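Amino acid adenylation domain-containing protein (Bacillus stratosphericus LAMA 585, PDB 6ULY) probably selects an alpha-keto acid and activates it as an acyl adenylate within a module of a nonribosomal depsipeptide synthetase. Local coordinates at residues 339-343 with 382-387; 295-301 with 326-330; 229-234 with 266-270. All coordinates share one frame; numbering follows the deposited sequence.

All three contacts are buried and reach the same mixed sheet, which makes them a good example of how chemistry changes with place in a fold. Contact 2 pairs two parallel interior strands through a regular ladder of backbone bonds. Contact 1 lies at the sheet's margin, where an irregular antiparallel pairing keeps one backbone bond and relies on water bridges. Strand 327-333 links the two, since it neighbours strand 338-342 and Pro329 O probably accepts a bond from Ser343 N. Contact 3 sets a helix on the sheet through aromatic packing; its strand, 267-270, adjoins strand 297-301 of contact 2. Each contact supplies at least one residue to the adenylate pocket.

Contact 1 (339-343 with 382-387); sequences AVVFS and ELGKPI. With QA7 (5'-O-{(S)-hydroxy[(4-methyl-2-oxopentanoyl)oxy]phosphoryl}adenosine), chain C.
Val341 and Pro386 form an antiparallel, non-hydrogen-bonded pair at the margin of the nine-stranded mixed sheet, where strand 338-342 meets the short, weakly bonded strand 385-386. One backbone bond joins the segments, from Ile387 N to Val340 O at 2.8 Å; it is fairly straight (157°), with the donor tilted 34° from the carbonyl plane. Beyond the pair the chains drift out of regular register, and water takes over. One molecule donates to both Phe342 O and Lys385 O, bridging the two backbones. A second accepts from Ser343 OG and donates to Glu382 O, joining the hydroxyl to the Glu382 backbone. Between these bridges Gly384 CA packs against Phe342 O at 3.3 Å, in a CA-H...O contact.

The side chains divide between the faces of the sheet. Val341, on the face shared with Pro386, meets Leu383 CB through CG2 at 3.9 Å. Phe342 lies on the other face, and Ile387 CG2 meets its ring edge in plane, at CD2 (3.6 Å). Ile387 reaches that edge because CG2 lies anti to its own carbonyl carbon; CG1 (chi1 60°) then rests near Val340 O. Helix 193-207 covers Phe342 and Ile387.

Each segment carries a classic beta bulge: Val340 and Val341 together face Phe331 within the sheet, while Leu383 and Gly384 together face Leu451 of strand 450-456, in a separate antiparallel sheet. At the ligand, Ala339 CB touches the branched acyl end of the adenylate at C01 (3.7 Å), and Leu383 CD1 approaches the adenine amine N24 at 3.6 Å. Ala339 and Leu383 thus place this sheet margin in the pocket of the acyl adenylate, the active-site region of an adenylation domain.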
loop_
_atom_site.group_PDB
_atom_site.type_symbol
_atom_site.label_atom_id
_atom_site.label_comp_id
_atom_site.label_asym_id
_atom_site.label_seq_id
_atom_site.Cartn_x
_atom_site.Cartn_y
_atom_site.Cartn_z
ATOM N N ALA A 339 5.453 23.346 -1.472
ATOM C CA ALA A 339 4.966 23.791 -2.771
ATOM C C ALA A 339 6.111 23.998 -3.754
ATOM O O ALA A 339 7.196 24.450 -3.385
ATOM C CB ALA A 339 4.170 25.083 -2.623
ATOM N N VAL A 340 5.855 23.659 -5.020
ATOM C CA VAL A 340 6.806 23.887 -6.101
ATOM C C VAL A 340 6.179 24.615 -7.279
ATOM O O VAL A 340 6.889 24.962 -8.225
ATOM C CB VAL A 340 7.444 22.563 -6.570
ATOM C CG1 VAL A 340 8.273 21.952 -5.446
ATOM C CG2 VAL A 340 6.376 21.583 -7.051
ATOM N N VAL A 341 4.870 24.863 -7.250
ATOM C CA VAL A 341 4.184 25.663 -8.259
ATOM C C VAL A 341 3.225 26.609 -7.550
ATOM O O VAL A 341 2.599 26.240 -6.552
ATOM C CB VAL A 341 3.420 24.792 -9.277
ATOM C CG1 VAL A 341 4.386 24.056 -10.192
ATOM C CG2 VAL A 341 2.497 23.811 -8.568
ATOM N N PHE A 342 3.106 27.827 -8.079
ATOM C CA PHE A 342 2.170 28.827 -7.576
ATOM C C PHE A 342 1.496 29.509 -8.757
ATOM O O PHE A 342 2.171 29.905 -9.713
ATOM C CB PHE A 342 2.877 29.880 -6.713
ATOM C CG PHE A 342 3.374 29.362 -5.395
ATOM C CD1 PHE A 342 2.549 29.352 -4.284
ATOM C CD2 PHE A 342 4.676 28.908 -5.259
ATOM C CE1 PHE A 342 3.007 28.887 -3.067
ATOM C CE2 PHE A 342 5.141 28.442 -4.045
ATOM C CZ PHE A 342 4.306 28.431 -2.948
ATOM N N SER A 343 0.174 29.650 -8.688
ATOM C CA SER A 343 -0.606 30.321 -9.720
ATOM C C SER A 343 -1.002 31.711 -9.237
ATOM O O SER A 343 -1.571 31.856 -8.150
ATOM C CB SER A 343 -1.856 29.513 -10.070
ATOM O OG SER A 343 -2.720 30.248 -10.922
ATOM N N GLU A 382 -5.562 26.029 -12.765
ATOM C CA GLU A 382 -4.129 26.062 -13.018
ATOM C C GLU A 382 -3.376 26.278 -11.713
ATOM O O GLU A 382 -3.797 27.060 -10.854
ATOM C CB GLU A 382 -3.785 27.172 -14.012
ATOM C CG GLU A 382 -4.300 26.934 -15.422
ATOM C CD GLU A 382 -3.817 27.987 -16.408
ATOM O OE1 GLU A 382 -4.461 29.053 -16.514
ATOM O OE2 GLU A 382 -2.785 27.751 -17.069
ATOM N N LEU A 383 -2.258 25.574 -11.561
ATOM C CA LEU A 383 -1.433 25.678 -10.368
ATOM C C LEU A 383 -0.143 26.447 -10.616
ATOM O O LEU A 383 0.640 26.642 -9.680
ATOM C CB LEU A 383 -1.130 24.279 -9.817
ATOM C CG LEU A 383 -2.383 23.442 -9.522
ATOM C CD1 LEU A 383 -2.019 22.112 -8.878
ATOM C CD2 LEU A 383 -3.374 24.201 -8.638
ATOM N N GLY A 384 0.093 26.898 -11.844
ATOM C CA GLY A 384 1.114 27.892 -12.113
ATOM C C GLY A 384 2.437 27.294 -12.547
ATOM O O GLY A 384 2.604 26.081 -12.707
ATOM N N LYS A 385 3.390 28.196 -12.747
ATOM C CA LYS A 385 4.719 27.830 -13.195
ATOM C C LYS A 385 5.551 27.299 -12.033
ATOM O O LYS A 385 5.311 27.652 -10.873
ATOM C CB LYS A 385 5.430 29.032 -13.809
ATOM C CG LYS A 385 4.801 29.541 -15.087
ATOM C CD LYS A 385 5.770 30.402 -15.881
ATOM C CE LYS A 385 5.164 30.833 -17.210
ATOM N NZ LYS A 385 3.915 31.629 -17.022
ATOM N N PRO A 386 6.547 26.463 -12.321
ATOM C CA PRO A 386 7.439 26.002 -11.255
ATOM C C PRO A 386 8.180 27.168 -10.626
ATOM O O PRO A 386 8.478 28.169 -11.279
ATOM C CB PRO A 386 8.408 25.056 -11.977
ATOM C CG PRO A 386 7.779 24.759 -13.292
ATOM C CD PRO A 386 6.934 25.931 -13.638
ATOM N N ILE A 387 8.491 27.027 -9.342
ATOM C CA ILE A 387 9.311 28.019 -8.656
ATOM C C ILE A 387 10.726 27.914 -9.213
ATOM O O ILE A 387 11.068 26.899 -9.838
ATOM C CB ILE A 387 9.291 27.820 -7.132
ATOM C CG1 ILE A 387 9.821 26.432 -6.754
ATOM C CG2 ILE A 387 7.879 28.027 -6.590
ATOM C CD1 ILE A 387 9.945 26.226 -5.243
HETATM C C01 QA7 C . 1.060 23.408 -1.434
HETATM C C02 QA7 C . 1.194 22.550 -0.233
HETATM C C03 QA7 C . 2.438 22.916 0.530
HETATM C C04 QA7 C . 1.067 21.149 -0.738
HETATM C C05 QA7 C . 1.962 20.105 -0.149
HETATM C C06 QA7 C . 1.363 18.841 0.374
HETATM C C10 QA7 C . 1.034 15.837 -1.336
HETATM C C11 QA7 C . 0.027 15.414 -2.171
HETATM C C12 QA7 C . 0.480 15.595 -3.681
HETATM C C13 QA7 C . -0.569 15.760 -4.289
HETATM C C14 QA7 C . -1.639 16.445 -3.241
HETATM C C16 QA7 C . -1.107 18.761 -3.098
HETATM C C18 QA7 C . -2.447 19.615 -4.519
HETATM C C19 QA7 C . -3.222 20.393 -5.373
HETATM C C21 QA7 C . -4.265 18.562 -6.110
HETATM C C23 QA7 C . -2.650 18.301 -4.515
HETATM N N15 QA7 C . -1.806 17.793 -3.607
HETATM N N17 QA7 C . -1.482 19.881 -3.641
HETATM N N20 QA7 C . -4.094 19.834 -6.139
HETATM N N22 QA7 C . -3.585 17.797 -5.336
HETATM N N24 QA7 C . -3.023 21.777 -5.405
HETATM O O07 QA7 C . 2.117 17.808 0.804
HETATM O O09 QA7 C . 0.716 15.670 -0.005
HETATM O O25 QA7 C . -1.155 16.327 -2.089
HETATM O O26 QA7 C . -1.251 14.560 -4.703
HETATM O O27 QA7 C . 1.332 14.503 -4.266
HETATM O O28 QA7 C . 1.171 16.289 2.397
HETATM O O29 QA7 C . 2.820 15.522 1.099
HETATM O O30 QA7 C . 0.239 18.762 0.405
HETATM O O31 QA7 C . 3.085 20.265 -0.145
HETATM P P08 QA7 C . 1.665 16.311 1.071
HETATM O O HOH W 1 5.005 30.019 -9.776
HETATM O O HOH W 2 -5.034 29.354 -11.307
#

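Contact 2 (295-301 with 326-330); sequences MTCMING and VIRPA. With QA7 (5'-O-{(S)-hydroxy[(4-methyl-2-oxopentanoyl)oxy]phosphoryl}adenosine), chain C.
Met298 and Val326 form the apolar centre of this contact, which joins the two strands of a beta-alpha-beta unit; they lie side by side and point the same way, Met298 CG resting 3.6 Å from Val326 CG2. The strands, 297-301 and 327-333, run parallel, and helix 307-317 between them packs on the face bearing Met298, Ile327 and Asn300. On the opposite face Ile299 CG2 meets Ala330 CB at 3.8 Å.

Four backbone bonds alternate between the strands. Val326 O receives Met298 N at 2.6 Å in a nearly straight bond (174°); Met298 O then accepts Arg328 N, Arg328 O accepts Asn300 N, and Asn300 O accepts Ala330 N. In each the donor sits well above the plane of the carbonyl that receives it.

Further out, the Arg328 chain, extended from CG to NE, lays its guanidinium flat over Cys297, whose CB stands 3.7 Å from CZ. Asn207 OD1 accepts a bond from NH1 and so helps fix the group. Asn300 ND2, on the helix-covered face, is satisfied by Asn272. At the ligand end of the ladder, Ala330 O accepts a hydrogen bond from the adenine amine N24 of the bound adenylate at 2.7 Å.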
loop_
_atom_site.group_PDB
_atom_site.type_symbol
_atom_site.label_atom_id
_atom_site.label_comp_id
_atom_site.label_asym_id
_atom_site.label_seq_id
_atom_site.Cartn_x
_atom_site.Cartn_y
_atom_site.Cartn_z
ATOM N N MET A 295 -4.750 41.552 3.406
ATOM C CA MET A 295 -4.451 40.229 2.865
ATOM C C MET A 295 -4.083 40.338 1.390
ATOM O O MET A 295 -4.863 40.854 0.582
ATOM C CB MET A 295 -5.653 39.305 3.051
ATOM C CG MET A 295 -5.488 37.902 2.446
ATOM S SD MET A 295 -4.041 37.003 3.054
ATOM C CE MET A 295 -4.265 37.108 4.831
ATOM N N THR A 296 -2.898 39.842 1.036
ATOM C CA THR A 296 -2.446 39.827 -0.346
ATOM C C THR A 296 -2.219 38.431 -0.905
ATOM O O THR A 296 -2.192 38.277 -2.131
ATOM C CB THR A 296 -1.138 40.624 -0.495
ATOM O OG1 THR A 296 -0.120 40.044 0.330
ATOM C CG2 THR A 296 -1.346 42.076 -0.089
ATOM N N CYS A 297 -2.076 37.413 -0.056
ATOM C CA CYS A 297 -1.661 36.082 -0.499
ATOM C C CYS A 297 -2.417 35.027 0.306
ATOM O O CYS A 297 -2.091 34.776 1.467
ATOM C CB CYS A 297 -0.153 35.920 -0.345
ATOM S SG CYS A 297 0.457 34.242 -0.614
ATOM N N MET A 298 -3.411 34.403 -0.316
ATOM C CA MET A 298 -4.132 33.280 0.279
ATOM C C MET A 298 -3.802 32.045 -0.554
ATOM O O MET A 298 -4.457 31.758 -1.556
ATOM C CB MET A 298 -5.631 33.530 0.322
ATOM C CG MET A 298 -6.036 34.787 1.061
ATOM S SD MET A 298 -7.782 34.747 1.511
ATOM C CE MET A 298 -7.709 33.681 2.953
ATOM N N ILE A 299 -2.776 31.310 -0.131
ATOM C CA ILE A 299 -2.368 30.121 -0.864
ATOM C C ILE A 299 -3.391 29.017 -0.641
ATOM O O ILE A 299 -3.805 28.746 0.495
ATOM C CB ILE A 299 -0.960 29.681 -0.439
ATOM C CG1 ILE A 299 0.077 30.668 -0.977
ATOM C CG2 ILE A 299 -0.678 28.267 -0.934
ATOM C CD1 ILE A 299 1.417 30.603 -0.275
ATOM N N ASN A 300 -3.813 28.384 -1.730
ATOM C CA ASN A 300 -4.778 27.291 -1.707
ATOM C C ASN A 300 -4.090 26.059 -2.285
ATOM O O ASN A 300 -3.852 25.989 -3.496
ATOM C CB ASN A 300 -6.030 27.662 -2.504
ATOM C CG ASN A 300 -7.100 26.594 -2.446
ATOM O OD1 ASN A 300 -6.839 25.456 -2.062
ATOM N ND2 ASN A 300 -8.315 26.955 -2.841
ATOM N N GLY A 301 -3.763 25.096 -1.426
ATOM C CA GLY A 301 -3.069 23.906 -1.884
ATOM C C GLY A 301 -3.125 22.787 -0.870
ATOM O O GLY A 301 -3.509 22.983 0.286
ATOM N N VAL A 326 -6.098 37.571 -4.422
ATOM C CA VAL A 326 -5.230 37.089 -3.354
ATOM C C VAL A 326 -5.081 35.571 -3.347
ATOM O O VAL A 326 -4.117 35.058 -2.766
ATOM C CB VAL A 326 -5.750 37.541 -1.978
ATOM C CG1 VAL A 326 -5.908 39.054 -1.938
ATOM C CG2 VAL A 326 -7.074 36.843 -1.647
ATOM N N ILE A 327 -6.007 34.836 -3.956
ATOM C CA ILE A 327 -5.988 33.379 -3.879
ATOM C C ILE A 327 -4.960 32.844 -4.866
ATOM O O ILE A 327 -5.068 33.073 -6.076
ATOM C CB ILE A 327 -7.379 32.786 -4.150
ATOM C CG1 ILE A 327 -8.269 32.960 -2.918
ATOM C CG2 ILE A 327 -7.256 31.310 -4.539
ATOM C CD1 ILE A 327 -9.683 32.441 -3.098
ATOM N N ARG A 328 -3.972 32.118 -4.353
ATOM C CA ARG A 328 -2.898 31.554 -5.167
ATOM C C ARG A 328 -2.930 30.035 -5.077
ATOM O O ARG A 328 -2.433 29.456 -4.094
ATOM C CB ARG A 328 -1.546 32.100 -4.713
ATOM C CG ARG A 328 -1.470 33.608 -4.800
ATOM C CD ARG A 328 -0.074 34.133 -4.527
ATOM N NE ARG A 328 -0.091 35.576 -4.302
ATOM C CZ ARG A 328 0.952 36.285 -3.879
ATOM N NH1 ARG A 328 2.110 35.691 -3.633
ATOM N NH2 ARG A 328 0.830 37.592 -3.696
ATOM N N PRO A 329 -3.519 29.345 -6.052
ATOM C CA PRO A 329 -3.419 27.882 -6.070
ATOM C C PRO A 329 -1.964 27.438 -6.066
ATOM O O PRO A 329 -1.093 28.089 -6.648
ATOM C CB PRO A 329 -4.130 27.492 -7.370
ATOM C CG PRO A 329 -5.068 28.622 -7.641
ATOM C CD PRO A 329 -4.392 29.857 -7.123
ATOM N N ALA A 330 -1.701 26.323 -5.387
ATOM C CA ALA A 330 -0.347 25.799 -5.292
ATOM C C ALA A 330 -0.401 24.287 -5.131
ATOM O O ALA A 330 -1.392 23.731 -4.655
ATOM C CB ALA A 330 0.414 26.432 -4.125
HETATM C C01 QA7 C . 1.060 23.408 -1.434
HETATM C C02 QA7 C . 1.194 22.550 -0.233
HETATM C C03 QA7 C . 2.438 22.916 0.530
HETATM C C04 QA7 C . 1.067 21.149 -0.738
HETATM C C05 QA7 C . 1.962 20.105 -0.149
HETATM C C06 QA7 C . 1.363 18.841 0.374
HETATM C C10 QA7 C . 1.034 15.837 -1.336
HETATM C C11 QA7 C . 0.027 15.414 -2.171
HETATM C C12 QA7 C . 0.480 15.595 -3.681
HETATM C C13 QA7 C . -0.569 15.760 -4.289
HETATM C C14 QA7 C . -1.639 16.445 -3.241
HETATM C C16 QA7 C . -1.107 18.761 -3.098
HETATM C C18 QA7 C . -2.447 19.615 -4.519
HETATM C C19 QA7 C . -3.222 20.393 -5.373
HETATM C C21 QA7 C . -4.265 18.562 -6.110
HETATM C C23 QA7 C . -2.650 18.301 -4.515
HETATM N N15 QA7 C . -1.806 17.793 -3.607
HETATM N N17 QA7 C . -1.482 19.881 -3.641
HETATM N N20 QA7 C . -4.094 19.834 -6.139
HETATM N N22 QA7 C . -3.585 17.797 -5.336
HETATM N N24 QA7 C . -3.023 21.777 -5.405
HETATM O O07 QA7 C . 2.117 17.808 0.804
HETATM O O09 QA7 C . 0.716 15.670 -0.005
HETATM O O25 QA7 C . -1.155 16.327 -2.089
HETATM O O26 QA7 C . -1.251 14.560 -4.703
HETATM O O27 QA7 C . 1.332 14.503 -4.266
HETATM O O28 QA7 C . 1.171 16.289 2.397
HETATM O O29 QA7 C . 2.820 15.522 1.099
HETATM O O30 QA7 C . 0.239 18.762 0.405
HETATM O O31 QA7 C . 3.085 20.265 -0.145
HETATM P P08 QA7 C . 1.665 16.311 1.071
#

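Contact 3 (229-234 with 266-270); sequences MFHLVN and TKTWA
Met229 and Phe230 both press on the indole of Trp269 from the same side of its plane, at different places. The Met229 methyl lies over the face of the five-membered ring, CE standing 3.7 Å from its centroid in a CH-pi contact. Its sulfur, more distant above the same face, makes this a Met-aromatic contact. Met229 runs extended out to SD (chi1 -176°) and bends only at chi3, which brings CE in over the indole. The side chain of Met229 also lies about 4 Å from the bound adenylate, nearest atoms counted. Phe230 meets Trp269 at CD1, with CE2 3.3 Å away, and CD1 in turn sits over one face of the phenyl ring, toward its rim. The two rings are neither stacked nor edge-to-face, their planes meeting at 35° with centroids 4.4 Å apart. The far end of the phenyl reaches the strand backbone, CZ lying 3.3 Å from Thr268 C.

Beyond the rings, Lys267 stretches its chain alongside Asn234, the two running in opposite directions. Lys267 NZ is modelled as donating to Asn234 OD1, though the amide oxygen is placed too close to its neighbours for the details to be trusted. The ammonium also lies 3.7 Å from Val233 CG1 and makes a cation-pi contact with Phe209; any such attraction to Phe230 is long and weak.

Second-shell bonds position the sheet side. Trp269 NE1 donates to Asp217 OD1, limiting rotation of the indole, while Thr268 OG1 is engaged by Leu216 O and Trp256 NE1. The segment 229-234 of helix 224-237, which has a wider pi-type turn at 229-232, runs roughly antiparallel to strand 267-270, with helix 193-207 packed against it and strands 214-217 and 297-301 flanking the strand.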
loop_
_atom_site.group_PDB
_atom_site.type_symbol
_atom_site.label_atom_id
_atom_site.label_comp_id
_atom_site.label_asym_id
_atom_site.label_seq_id
_atom_site.Cartn_x
_atom_site.Cartn_y
_atom_site.Cartn_z
ATOM N N MET A 229 6.523 25.754 3.954
ATOM C CA MET A 229 5.973 26.802 3.099
ATOM C C MET A 229 5.673 28.075 3.881
ATOM O O MET A 229 5.688 29.170 3.307
ATOM C CB MET A 229 4.708 26.311 2.399
ATOM C CG MET A 229 4.138 27.314 1.411
ATOM S SD MET A 229 2.704 26.700 0.503
ATOM C CE MET A 229 1.511 26.505 1.825
ATOM N N PHE A 230 5.417 27.964 5.185
ATOM C CA PHE A 230 5.093 29.134 5.997
ATOM C C PHE A 230 6.109 29.329 7.114
ATOM O O PHE A 230 6.873 30.296 7.066
ATOM C CB PHE A 230 3.662 29.027 6.525
ATOM C CG PHE A 230 2.667 29.741 5.659
ATOM C CD1 PHE A 230 2.012 30.868 6.117
ATOM C CD2 PHE A 230 2.430 29.316 4.360
ATOM C CE1 PHE A 230 1.119 31.542 5.313
ATOM C CE2 PHE A 230 1.539 29.989 3.549
ATOM C CZ PHE A 230 0.881 31.104 4.027
ATOM N N HIS A 231 6.168 28.437 8.102
ATOM C CA HIS A 231 7.010 28.706 9.263
ATOM C C HIS A 231 8.447 29.013 8.846
ATOM O O HIS A 231 8.995 30.063 9.203
ATOM C CB HIS A 231 6.965 27.528 10.236
ATOM C CG HIS A 231 7.869 27.694 11.417
ATOM N ND1 HIS A 231 7.811 28.789 12.254
ATOM C CD2 HIS A 231 8.861 26.907 11.895
ATOM C CE1 HIS A 231 8.724 28.665 13.201
ATOM N NE2 HIS A 231 9.375 27.532 13.005
ATOM N N LEU A 232 9.073 28.116 8.074
ATOM C CA LEU A 232 10.472 28.334 7.713
ATOM C C LEU A 232 10.619 29.478 6.716
ATOM O O LEU A 232 11.581 30.250 6.789
ATOM C CB LEU A 232 11.088 27.050 7.157
ATOM C CG LEU A 232 11.356 25.956 8.193
ATOM C CD1 LEU A 232 11.954 24.729 7.517
ATOM C CD2 LEU A 232 12.263 26.447 9.312
ATOM N N VAL A 233 9.684 29.605 5.775
ATOM C CA VAL A 233 9.688 30.770 4.895
ATOM C C VAL A 233 9.619 32.047 5.720
ATOM O O VAL A 233 10.277 33.047 5.404
ATOM C CB VAL A 233 8.526 30.688 3.889
ATOM C CG1 VAL A 233 8.211 32.067 3.325
ATOM C CG2 VAL A 233 8.859 29.718 2.769
ATOM N N ASN A 234 8.824 32.034 6.792
ATOM C CA ASN A 234 8.650 33.231 7.605
ATOM C C ASN A 234 9.922 33.564 8.375
ATOM O O ASN A 234 10.351 34.721 8.409
ATOM C CB ASN A 234 7.471 33.045 8.563
ATOM C CG ASN A 234 6.141 32.972 7.844
ATOM O OD1 ASN A 234 5.944 33.602 6.804
ATOM N ND2 ASN A 234 5.217 32.195 8.396
ATOM N N THR A 266 -1.096 39.591 5.981
ATOM C CA THR A 266 -0.890 39.786 4.553
ATOM C C THR A 266 -0.847 38.476 3.776
ATOM O O THR A 266 -1.039 38.490 2.555
ATOM C CB THR A 266 0.408 40.566 4.303
ATOM O OG1 THR A 266 1.539 39.744 4.617
ATOM C CG2 THR A 266 0.446 41.830 5.175
ATOM N N LYS A 267 -0.620 37.349 4.448
ATOM C CA LYS A 267 -0.588 36.066 3.762
ATOM C C LYS A 267 -1.070 34.975 4.706
ATOM O O LYS A 267 -0.929 35.081 5.928
ATOM C CB LYS A 267 0.816 35.730 3.243
ATOM C CG LYS A 267 1.848 35.515 4.336
ATOM C CD LYS A 267 3.227 35.214 3.760
ATOM C CE LYS A 267 4.194 34.815 4.862
ATOM N NZ LYS A 267 5.546 34.492 4.357
ATOM N N THR A 268 -1.630 33.923 4.114
ATOM C CA THR A 268 -2.146 32.771 4.842
ATOM C C THR A 268 -2.342 31.654 3.824
ATOM O O THR A 268 -2.158 31.853 2.620
ATOM C CB THR A 268 -3.449 33.113 5.576
ATOM O OG1 THR A 268 -3.793 32.057 6.479
ATOM C CG2 THR A 268 -4.591 33.329 4.592
ATOM N N TRP A 269 -2.712 30.472 4.312
ATOM C CA TRP A 269 -2.977 29.362 3.405
ATOM C C TRP A 269 -3.884 28.343 4.072
ATOM O O TRP A 269 -4.071 28.343 5.292
ATOM C CB TRP A 269 -1.681 28.679 2.958
ATOM C CG TRP A 269 -1.155 27.673 3.930
ATOM C CD1 TRP A 269 -0.509 27.923 5.105
ATOM C CD2 TRP A 269 -1.210 26.249 3.798
ATOM N NE1 TRP A 269 -0.165 26.742 5.718
ATOM C CE2 TRP A 269 -0.582 25.699 4.932
ATOM C CE3 TRP A 269 -1.732 25.384 2.830
ATOM C CZ2 TRP A 269 -0.467 24.326 5.127
ATOM C CZ3 TRP A 269 -1.614 24.025 3.026
ATOM C CH2 TRP A 269 -0.988 23.508 4.165
ATOM N N ALA A 270 -4.432 27.460 3.243
ATOM C CA ALA A 270 -5.232 26.330 3.691
ATOM C C ALA A 270 -5.517 25.440 2.483
ATOM O O ALA A 270 -5.449 25.906 1.341
ATOM C CB ALA A 270 -6.549 26.795 4.334
#